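Local coordinates for capsular polysaccharide export system protein KpsC (Thermosulfurimonas dismutans, PDB 6MGB) that probably adds Kdo in beta(2,4) linkage from a CMP-activated donor while building the conserved glycolipid anchor of Gram-negative capsules, and binds CMP, at residues Leu25-Glu30 and Arg302-Ala307; Arg158-Asp163 and Asp240-Val245. All blocks are in the same frame, centred on the assembly; numbering follows the deposited sequence.

Contact 1 (Leu25-Glu30 and Arg302-Ala307); sequences LEVFLE and RYINPA
Phe28 and Arg302 carry a partly buried helix-on-strand contact in which helix 25-29 packs, 8.7 Å from axis to axis, against strand 302-305 of the seven-stranded mixed sheet. Its polar half is an arginine gripping the end of the helix. The Arg302 side chain, extended from CG to NE (chi3 178°), sets NE out toward the helix end, and from there NH1 gives a nearly straight bond to Phe28 O at 3.0 Å. That oxygen lies practically in the guanidinium plane, and a weak, more bent bond from the same NH1 to Leu29 O (3.3 Å) adds to the grip. Glu30, which leaves the helix with positive phi, places OE2 4.4 Å from Arg302 NH1; this oxygen lies well out of the guanidinium plane, no N-H points at it, and it probably adds only a general attraction between opposite charges. As in other GT-B glycosyltransferases, the C-terminal part of the chain here returns to the N-terminal half of the fold, since strand 302-305 joins the sheet beside strand 90-94, and Phe28 also touches Leu91 of that strand. On the apolar side, the Phe28 ring, its CG anti to the carbonyl carbon (chi1 -72°), offers one face to Ile304 CG2, with CE1 3.5 Å from that methyl in one of two modelled Ile304 conformers. In the same conformer Val27 CG1 meets Ile304 CG2 at 3.8 Å.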
ATOM      1  N   LEU A  25      -6.136  -5.706 -17.502  1.00 36.03           N
ATOM      2  CA  LEU A  25      -7.132  -5.030 -16.677  1.00 34.68           C
ATOM      3  C   LEU A  25      -8.426  -5.832 -16.596  1.00 35.62           C
ATOM      4  O   LEU A  25      -8.960  -6.063 -15.507  1.00 32.37           O
ATOM      5  CB  LEU A  25      -7.399  -3.632 -17.236  1.00 32.88           C
ATOM      6  CG  LEU A  25      -8.528  -2.838 -16.573  1.00 35.92           C
ATOM      7  CD1 LEU A  25      -8.159  -2.467 -15.144  1.00 34.06           C
ATOM      8  CD2 LEU A  25      -8.853  -1.601 -17.392  1.00 43.55           C
ATOM      9  N   GLU A  26      -8.948  -6.264 -17.746  1.00 35.84           N
ATOM     10  CA  GLU A  26     -10.235  -6.954 -17.750  1.00 36.98           C
ATOM     11  C   GLU A  26     -10.168  -8.277 -17.003  1.00 38.87           C
ATOM     12  O   GLU A  26     -11.183  -8.734 -16.463  1.00 34.55           O
ATOM     13  CB  GLU A  26     -10.708  -7.183 -19.184  1.00 51.24           C
ATOM     14  CG  GLU A  26     -11.091  -5.907 -19.904  1.00 51.52           C
ATOM     15  CD  GLU A  26     -11.814  -6.179 -21.208  1.00 58.71           C
ATOM     16  OE1 GLU A  26     -11.815  -7.345 -21.646  1.00 63.52           O
ATOM     17  OE2 GLU A  26     -12.407  -5.238 -21.778  1.00 54.66           O
ATOM     18  N   VAL A  27      -8.996  -8.913 -16.968  1.00 35.51           N
ATOM     19  CA  VAL A  27      -8.844 -10.126 -16.172  1.00 35.55           C
ATOM     20  C   VAL A  27      -8.961  -9.799 -14.689  1.00 26.41           C
ATOM     21  O   VAL A  27      -9.636 -10.509 -13.935  1.00 32.36           O
ATOM     22  CB  VAL A  27      -7.506 -10.816 -16.502  1.00 39.55           C
ATOM     23  CG1 VAL A  27      -7.295 -12.037 -15.615  1.00 43.55           C
ATOM     24  CG2 VAL A  27      -7.461 -11.215 -17.972  1.00 37.22           C
ATOM     25  N   PHE A  28      -8.307  -8.722 -14.249  1.00 29.56           N
ATOM     26  CA  PHE A  28      -8.435  -8.292 -12.861  1.00 34.70           C
ATOM     27  C   PHE A  28      -9.884  -7.961 -12.526  1.00 36.93           C
ATOM     28  O   PHE A  28     -10.410  -8.389 -11.493  1.00 30.76           O
ATOM     29  CB  PHE A  28      -7.544  -7.073 -12.601  1.00 33.48           C
ATOM     30  CG  PHE A  28      -6.070  -7.380 -12.569  1.00 33.76           C
ATOM     31  CD1 PHE A  28      -5.535  -8.200 -11.590  1.00 33.27           C
ATOM     32  CD2 PHE A  28      -5.215  -6.815 -13.501  1.00 29.11           C
ATOM     33  CE1 PHE A  28      -4.177  -8.466 -11.556  1.00 27.45           C
ATOM     34  CE2 PHE A  28      -3.859  -7.077 -13.471  1.00 37.31           C
ATOM     35  CZ  PHE A  28      -3.339  -7.902 -12.497  1.00 30.02           C
ATOM     36  N   LEU A  29     -10.548  -7.199 -13.397  1.00 33.31           N
ATOM     37  CA  LEU A  29     -11.891  -6.712 -13.110  1.00 34.00           C
ATOM     38  C   LEU A  29     -12.963  -7.781 -13.267  1.00 35.49           C
ATOM     39  O   LEU A  29     -14.051  -7.630 -12.700  1.00 36.18           O
ATOM     40  CB  LEU A  29     -12.230  -5.530 -14.023  1.00 34.54           C
ATOM     41  CG  LEU A  29     -11.534  -4.200 -13.724  1.00 43.43           C
ATOM     42  CD1 LEU A  29     -11.899  -3.164 -14.775  1.00 40.64           C
ATOM     43  CD2 LEU A  29     -11.898  -3.695 -12.336  1.00 40.62           C
ATOM     44  N   GLU A  30     -12.692  -8.846 -14.018  1.00 38.30           N
ATOM     45  CA  GLU A  30     -13.691  -9.868 -14.319  1.00 41.54           C
ATOM     46  C   GLU A  30     -14.875  -9.286 -15.087  1.00 50.77           C
ATOM     47  O   GLU A  30     -15.966  -9.863 -15.093  1.00 44.76           O
ATOM     48  CB  GLU A  30     -14.164 -10.562 -13.036  1.00 41.47           C
ATOM     49  CG  GLU A  30     -13.030 -11.212 -12.250  1.00 50.37           C
ATOM     50  CD  GLU A  30     -13.436 -11.619 -10.847  1.00 65.53           C
ATOM     51  OE1 GLU A  30     -14.643 -11.556 -10.531  1.00 52.39           O
ATOM     52  OE2 GLU A  30     -12.548 -12.001 -10.057  1.00 62.67           O
ATOM     53  N   ARG A 302      -6.689  -8.401  -5.904  1.00 30.25           N
ATOM     54  CA  ARG A 302      -6.977  -9.406  -6.921  1.00 29.72           C
ATOM     55  C   ARG A 302      -5.671  -9.805  -7.595  1.00 28.59           C
ATOM     56  O   ARG A 302      -4.986  -8.961  -8.183  1.00 25.20           O
ATOM     57  CB  ARG A 302      -7.975  -8.879  -7.950  1.00 32.25           C
ATOM     58  CG  ARG A 302      -9.245  -8.337  -7.329  1.00 33.85           C
ATOM     59  CD  ARG A 302     -10.315  -8.075  -8.366  1.00 43.20           C
ATOM     60  NE  ARG A 302     -11.545  -7.592  -7.749  1.00 34.70           N
ATOM     61  CZ  ARG A 302     -12.679  -7.373  -8.405  1.00 45.80           C
ATOM     62  NH1 ARG A 302     -12.750  -7.595  -9.711  1.00 37.64           N
ATOM     63  NH2 ARG A 302     -13.745  -6.931  -7.752  1.00 38.90           N
ATOM     64  N   TYR A 303      -5.332 -11.086  -7.507  1.00 27.51           N
ATOM     65  CA  TYR A 303      -4.082 -11.600  -8.040  1.00 21.92           C
ATOM     66  C   TYR A 303      -4.309 -12.326  -9.357  1.00 27.86           C
ATOM     67  O   TYR A 303      -5.336 -12.979  -9.562  1.00 29.04           O
ATOM     68  CB  TYR A 303      -3.421 -12.562  -7.047  1.00 29.00           C
ATOM     69  CG  TYR A 303      -2.924 -11.899  -5.787  1.00 26.80           C
ATOM     70  CD1 TYR A 303      -1.641 -11.379  -5.720  1.00 30.89           C
ATOM     71  CD2 TYR A 303      -3.734 -11.795  -4.663  1.00 26.84           C
ATOM     72  CE1 TYR A 303      -1.176 -10.764  -4.576  1.00 32.89           C
ATOM     73  CE2 TYR A 303      -3.278 -11.187  -3.511  1.00 25.86           C
ATOM     74  CZ  TYR A 303      -1.997 -10.671  -3.474  1.00 26.21           C
ATOM     75  OH  TYR A 303      -1.533 -10.064  -2.332  1.00 23.48           O
ATOM     76  N   ILE A 304      -3.334 -12.202 -10.251  1.00 30.71           N
ATOM     77  CA  ILE A 304      -3.281 -12.995 -11.472  0.64 27.44           C
ATOM     78  C   ILE A 304      -2.141 -13.988 -11.331  1.00 30.32           C
ATOM     79  O   ILE A 304      -1.154 -13.737 -10.631  1.00 29.40           O
ATOM     80  CB  ILE A 304      -3.108 -12.144 -12.753  0.64 35.83           C
ATOM     81  CG1 ILE A 304      -2.055 -11.035 -12.584  0.64 46.09           C
ATOM     82  CG2 ILE A 304      -4.441 -11.544 -13.168  0.64 48.08           C
ATOM     83  CD1 ILE A 304      -0.608 -11.499 -12.652  0.64 30.24           C
ATOM     84  N   ASN A 305      -2.289 -15.129 -11.985  1.00 31.63           N
ATOM     85  CA  ASN A 305      -1.191 -16.079 -12.044  1.00 32.05           C
ATOM     86  C   ASN A 305      -0.228 -15.583 -13.116  1.00 28.59           C
ATOM     87  O   ASN A 305      -0.552 -15.651 -14.309  1.00 30.99           O
ATOM     88  CB  ASN A 305      -1.697 -17.485 -12.358  1.00 31.85           C
ATOM     89  CG  ASN A 305      -0.589 -18.514 -12.338  1.00 32.82           C
ATOM     90  OD1 ASN A 305       0.593 -18.170 -12.408  1.00 30.71           O
ATOM     91  ND2 ASN A 305      -0.961 -19.785 -12.241  1.00 37.76           N
ATOM     92  N   PRO A 306       0.944 -15.059 -12.747  1.00 25.93           N
ATOM     93  CA  PRO A 306       1.816 -14.461 -13.773  1.00 30.51           C
ATOM     94  C   PRO A 306       2.194 -15.429 -14.876  1.00 43.83           C
ATOM     95  O   PRO A 306       2.486 -14.996 -15.996  1.00 39.42           O
ATOM     96  CB  PRO A 306       3.045 -14.009 -12.970  1.00 37.24           C
ATOM     97  CG  PRO A 306       2.572 -13.909 -11.560  1.00 35.36           C
ATOM     98  CD  PRO A 306       1.563 -14.999 -11.411  1.00 33.23           C
ATOM     99  N   ALA A 307       2.187 -16.731 -14.594  1.00 34.74           N
ATOM    100  CA  ALA A 307       2.617 -17.724 -15.569  1.00 37.88           C
ATOM    101  C   ALA A 307       1.546 -18.043 -16.601  1.00 37.26           C
ATOM    102  O   ALA A 307       1.879 -18.524 -17.689  1.00 38.37           O
ATOM    103  CB  ALA A 307       3.033 -19.005 -14.847  1.00 36.99           C
TER

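Contact 2 (Arg158-Asp163 and Asp240-Val245); sequences RVLLID and DRIYTV. With C5P (cytidine-5'-monophosphate), chain D.
Leu160 O is held from the neighbouring strand by two donors: Tyr243 N gives it a hydrogen bond of 2.8 Å. Ile242 CA adds a softer C-H contact to Leu160 O at 3.5 Å. The same oxygen lies at the edge of the Tyr243 ring, close to its plane. The parallel ladder continues with Ile162 N to Tyr243 O at 2.9 Å, and with a longer, weak bond from Leu160 N to Arg241 O. On one face of the sheet Leu160 and Ile242 lie side by side, Leu160 CB 3.8 Å from Ile242 CD1. On the other face, with Tyr243 CG anti to its own carbonyl carbon (chi1 -72°), the ring lies alongside Leu161, whose CD1 rests 3.8 Å from Tyr243 CD1, and Ala188 of helix 180-191 packs over both; the Tyr243 hydroxyl bonds to Asn192. Strands 158-162 and 241-244 are the central pair of a six-stranded parallel sheet of order 3-2-1-4-5-6, the Rossmann-like arrangement in which connections leave in opposite directions and a nucleotide cleft opens at the C-terminal ends of the strands. There a water donates to Ile162 O at 2.6 Å and accepts from Thr244 OG1 and Val245 N, tying the diverging strand ends; Thr244 OG1 in turn accepts from the backbone N of Ser247, a CMP-binding residue. One residue beyond the strand, the carboxylate of Asp163 is held by the backbone amides of Leu214 and Ala215, while its backbone carbonyl meets the base: N4 of CMP donates to Asp163 O at 2.9 Å. A backbone carbonyl can only accept, so this bond suits the amino group of cytosine and would probably favour it over the keto oxygen of uracil.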
ATOM      1  N   ARG A 158      19.290   3.053  17.528  1.00 37.00           N
ATOM      2  CA  ARG A 158      18.964   3.757  16.295  1.00 36.45           C
ATOM      3  C   ARG A 158      17.500   3.523  15.953  1.00 29.81           C
ATOM      4  O   ARG A 158      16.937   2.471  16.266  1.00 34.15           O
ATOM      5  CB  ARG A 158      19.859   3.288  15.142  1.00 36.56           C
ATOM      6  CG  ARG A 158      19.805   1.787  14.930  1.00 34.25           C
ATOM      7  CD  ARG A 158      20.614   1.329  13.730  1.00 39.99           C
ATOM      8  NE  ARG A 158      20.637  -0.131  13.656  1.00 45.23           N
ATOM      9  CZ  ARG A 158      21.653  -0.902  14.038  1.00 46.03           C
ATOM     10  NH1 ARG A 158      22.774  -0.372  14.514  1.00 39.57           N
ATOM     11  NH2 ARG A 158      21.549  -2.220  13.934  1.00 49.31           N
ATOM     12  N   VAL A 159      16.895   4.516  15.298  1.00 28.30           N
ATOM     13  CA  VAL A 159      15.520   4.430  14.825  1.00 34.43           C
ATOM     14  C   VAL A 159      15.494   4.802  13.348  1.00 25.92           C
ATOM     15  O   VAL A 159      16.425   5.412  12.820  1.00 27.69           O
ATOM     16  CB  VAL A 159      14.563   5.335  15.632  1.00 32.66           C
ATOM     17  CG1 VAL A 159      14.651   5.011  17.118  1.00 31.14           C
ATOM     18  CG2 VAL A 159      14.868   6.809  15.390  1.00 39.87           C
ATOM     19  N   LEU A 160      14.402   4.430  12.682  1.00 29.80           N
ATOM     20  CA  LEU A 160      14.250   4.636  11.248  1.00 26.64           C
ATOM     21  C   LEU A 160      13.013   5.479  10.973  1.00 24.78           C
ATOM     22  O   LEU A 160      11.925   5.175  11.475  1.00 23.95           O
ATOM     23  CB  LEU A 160      14.141   3.301  10.505  1.00 26.17           C
ATOM     24  CG  LEU A 160      14.061   3.404   8.978  1.00 26.63           C
ATOM     25  CD1 LEU A 160      15.339   4.002   8.406  1.00 27.37           C
ATOM     26  CD2 LEU A 160      13.786   2.043   8.360  1.00 31.77           C
ATOM     27  N   LEU A 161      13.185   6.532  10.178  1.00 27.25           N
ATOM     28  CA  LEU A 161      12.086   7.355   9.691  1.00 29.79           C
ATOM     29  C   LEU A 161      11.863   7.049   8.215  1.00 21.52           C
ATOM     30  O   LEU A 161      12.820   7.011   7.436  1.00 25.93           O
ATOM     31  CB  LEU A 161      12.385   8.846   9.886  1.00 26.75           C
ATOM     32  CG  LEU A 161      12.191   9.445  11.285  1.00 31.12           C
ATOM     33  CD1 LEU A 161      12.821   8.589  12.374  1.00 33.91           C
ATOM     34  CD2 LEU A 161      12.770  10.850  11.321  1.00 39.50           C
ATOM     35  N   ILE A 162      10.606   6.829   7.840  1.00 24.84           N
ATOM     36  CA  ILE A 162      10.240   6.483   6.471  0.50 23.60           C
ATOM     37  C   ILE A 162       9.805   7.756   5.757  1.00 22.69           C
ATOM     38  O   ILE A 162       8.882   8.446   6.203  1.00 23.94           O
ATOM     39  CB  ILE A 162       9.128   5.421   6.439  0.50 25.85           C
ATOM     40  CG1 ILE A 162       9.599   4.142   7.140  0.50 30.59           C
ATOM     41  CG2 ILE A 162       8.709   5.121   4.996  0.50 22.87           C
ATOM     42  CD1 ILE A 162       8.520   3.094   7.315  0.50 30.62           C
ATOM     43  N   ASP A 163      10.468   8.067   4.647  1.00 20.29           N
ATOM     44  CA  ASP A 163      10.068   9.195   3.819  1.00 24.07           C
ATOM     45  C   ASP A 163       9.134   8.705   2.718  1.00 27.16           C
ATOM     46  O   ASP A 163       9.114   7.523   2.368  1.00 24.96           O
ATOM     47  CB  ASP A 163      11.291   9.889   3.212  1.00 27.03           C
ATOM     48  CG  ASP A 163      10.981  11.294   2.716  1.00 27.55           C
ATOM     49  OD1 ASP A 163       9.945  11.859   3.122  1.00 22.30           O
ATOM     50  OD2 ASP A 163      11.776  11.838   1.918  1.00 26.07           O
ATOM     51  N   ASP A 240      14.332  -1.639  15.617  1.00 30.38           N
ATOM     52  CA  ASP A 240      13.196  -2.072  16.421  1.00 27.83           C
ATOM     53  C   ASP A 240      12.022  -1.111  16.353  1.00 30.33           C
ATOM     54  O   ASP A 240      10.875  -1.540  16.519  1.00 31.27           O
ATOM     55  CB  ASP A 240      13.612  -2.234  17.886  1.00 39.19           C
ATOM     56  CG  ASP A 240      14.665  -3.306  18.080  1.00 46.55           C
ATOM     57  OD1 ASP A 240      14.655  -4.296  17.320  1.00 44.65           O
ATOM     58  OD2 ASP A 240      15.501  -3.159  18.995  1.00 49.95           O
ATOM     59  N   ARG A 241      12.282   0.173  16.106  1.00 28.39           N
ATOM     60  CA  ARG A 241      11.268   1.216  16.160  1.00 29.61           C
ATOM     61  C   ARG A 241      11.262   1.983  14.848  1.00 26.65           C
ATOM     62  O   ARG A 241      12.305   2.485  14.414  1.00 26.50           O
ATOM     63  CB  ARG A 241      11.539   2.158  17.338  1.00 30.55           C
ATOM     64  CG  ARG A 241      10.608   3.347  17.431  1.00 38.66           C
ATOM     65  CD  ARG A 241      10.856   4.122  18.714  1.00 46.41           C
ATOM     66  NE  ARG A 241      10.321   3.434  19.886  1.00 38.92           N
ATOM     67  CZ  ARG A 241      10.505   3.834  21.140  1.00 47.33           C
ATOM     68  NH1 ARG A 241      11.221   4.920  21.398  1.00 45.24           N
ATOM     69  NH2 ARG A 241       9.975   3.145  22.141  1.00 43.63           N
ATOM     70  N   ILE A 242      10.088   2.083  14.224  1.00 25.85           N
ATOM     71  CA  ILE A 242       9.929   2.716  12.921  1.00 27.02           C
ATOM     72  C   ILE A 242       8.960   3.882  13.056  1.00 27.60           C
ATOM     73  O   ILE A 242       7.959   3.789  13.775  1.00 27.66           O
ATOM     74  CB  ILE A 242       9.417   1.714  11.863  1.00 43.68           C
ATOM     75  CG1 ILE A 242      10.226   0.414  11.903  1.00 53.81           C
ATOM     76  CG2 ILE A 242       9.470   2.328  10.473  1.00 40.72           C
ATOM     77  CD1 ILE A 242      11.715   0.590  11.688  1.00 36.44           C
ATOM     78  N   TYR A 243       9.259   4.975  12.358  1.00 26.02           N
ATOM     79  CA  TYR A 243       8.401   6.153  12.307  1.00 24.79           C
ATOM     80  C   TYR A 243       7.888   6.344  10.887  1.00 27.84           C
ATOM     81  O   TYR A 243       8.674   6.328   9.935  1.00 27.56           O
ATOM     82  CB  TYR A 243       9.156   7.407  12.754  1.00 26.69           C
ATOM     83  CG  TYR A 243       9.443   7.479  14.238  1.00 26.22           C
ATOM     84  CD1 TYR A 243      10.486   6.756  14.800  1.00 28.14           C
ATOM     85  CD2 TYR A 243       8.683   8.289  15.072  1.00 35.06           C
ATOM     86  CE1 TYR A 243      10.755   6.825  16.153  1.00 29.87           C
ATOM     87  CE2 TYR A 243       8.945   8.365  16.425  1.00 36.87           C
ATOM     88  CZ  TYR A 243       9.982   7.633  16.961  1.00 36.31           C
ATOM     89  OH  TYR A 243      10.242   7.709  18.308  1.00 35.42           O
ATOM     90  N   THR A 244       6.575   6.531  10.747  1.00 24.64           N
ATOM     91  CA  THR A 244       5.963   6.703   9.437  1.00 29.30           C
ATOM     92  C   THR A 244       4.724   7.577   9.559  1.00 26.19           C
ATOM     93  O   THR A 244       4.077   7.622  10.611  1.00 26.75           O
ATOM     94  CB  THR A 244       5.586   5.352   8.805  1.00 28.89           C
ATOM     95  OG1 THR A 244       5.215   5.545   7.435  1.00 24.33           O
ATOM     96  CG2 THR A 244       4.426   4.698   9.556  1.00 25.13           C
ATOM     97  N   VAL A 245       4.400   8.272   8.470  1.00 20.92           N
ATOM     98  CA  VAL A 245       3.155   9.026   8.373  1.00 23.66           C
ATOM     99  C   VAL A 245       2.074   8.086   7.860  1.00 29.79           C
ATOM    100  O   VAL A 245       1.112   7.780   8.574  1.00 22.96           O
ATOM    101  CB  VAL A 245       3.301  10.259   7.457  1.00 27.14           C
ATOM    102  CG1 VAL A 245       1.948  10.943   7.261  1.00 23.47           C
ATOM    103  CG2 VAL A 245       4.310  11.243   8.035  1.00 27.43           C
TER
HETATM  104  O3P C5P D 403       3.304   3.611   0.451  1.00 28.48           O
HETATM  105  P   C5P D 403       4.597   4.024  -0.215  1.00 23.36           P
HETATM  106  O1P C5P D 403       5.273   5.091   0.642  1.00 25.25           O
HETATM  107  O2P C5P D 403       4.547   4.512  -1.649  1.00 24.71           O
HETATM  108  O5' C5P D 403       5.530   2.737  -0.169  1.00 28.26           O
HETATM  109  C5' C5P D 403       5.449   1.725  -1.161  1.00 26.06           C
HETATM  110  C4' C5P D 403       6.526   0.691  -0.955  1.00 25.17           C
HETATM  111  O4' C5P D 403       7.807   1.258  -1.332  1.00 26.94           O
HETATM  112  C3' C5P D 403       6.726   0.236   0.485  1.00 27.41           C
HETATM  113  O3' C5P D 403       5.828  -0.793   0.862  1.00 26.76           O
HETATM  114  C2' C5P D 403       8.186  -0.200   0.506  1.00 27.54           C
HETATM  115  O2' C5P D 403       8.339  -1.512  -0.015  1.00 27.00           O
HETATM  116  C1' C5P D 403       8.822   0.797  -0.465  1.00 29.63           C
HETATM  117  N1  C5P D 403       9.402   1.965   0.239  1.00 25.33           N
HETATM  118  C2  C5P D 403      10.877   2.049   0.482  1.00 31.77           C
HETATM  119  N3  C5P D 403      11.454   3.241   1.197  1.00 28.07           N
HETATM  120  C4  C5P D 403      10.586   4.323   1.653  1.00 24.42           C
HETATM  121  C5  C5P D 403       9.118   4.239   1.411  1.00 23.07           C
HETATM  122  C6  C5P D 403       8.542   3.048   0.696  1.00 21.83           C
HETATM  123  O2  C5P D 403      11.585   1.177   0.115  1.00 29.72           O
HETATM  124  N4  C5P D 403      11.145   5.478   2.349  1.00 27.17           N
HETATM  125  O   HOH W   1      14.946   0.950  16.857  1.00 37.33           O
HETATM  126  O   HOH W   2       6.330   7.764   6.358  1.00 26.02           O

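How the contacts relate
The two contacts belong to different sheets, on opposite sides of the chain's centre and with centres 34 Å apart. Contact 2 is almost wholly buried and joins neighbouring strands of the parallel sheet, so its chemistry is mainly regular backbone hydrogen bonding, with apolar side chains packed on both faces and with water and nucleotide only at the strand ends. Contact 1 holds a helix against the mixed sheet and runs from a buried aromatic side to an exposed charged one; there a side chain supplies the hydrogen bonds. In sequence, contact 2 falls entirely between the segments of contact 1, whose partners come from near the two chain ends.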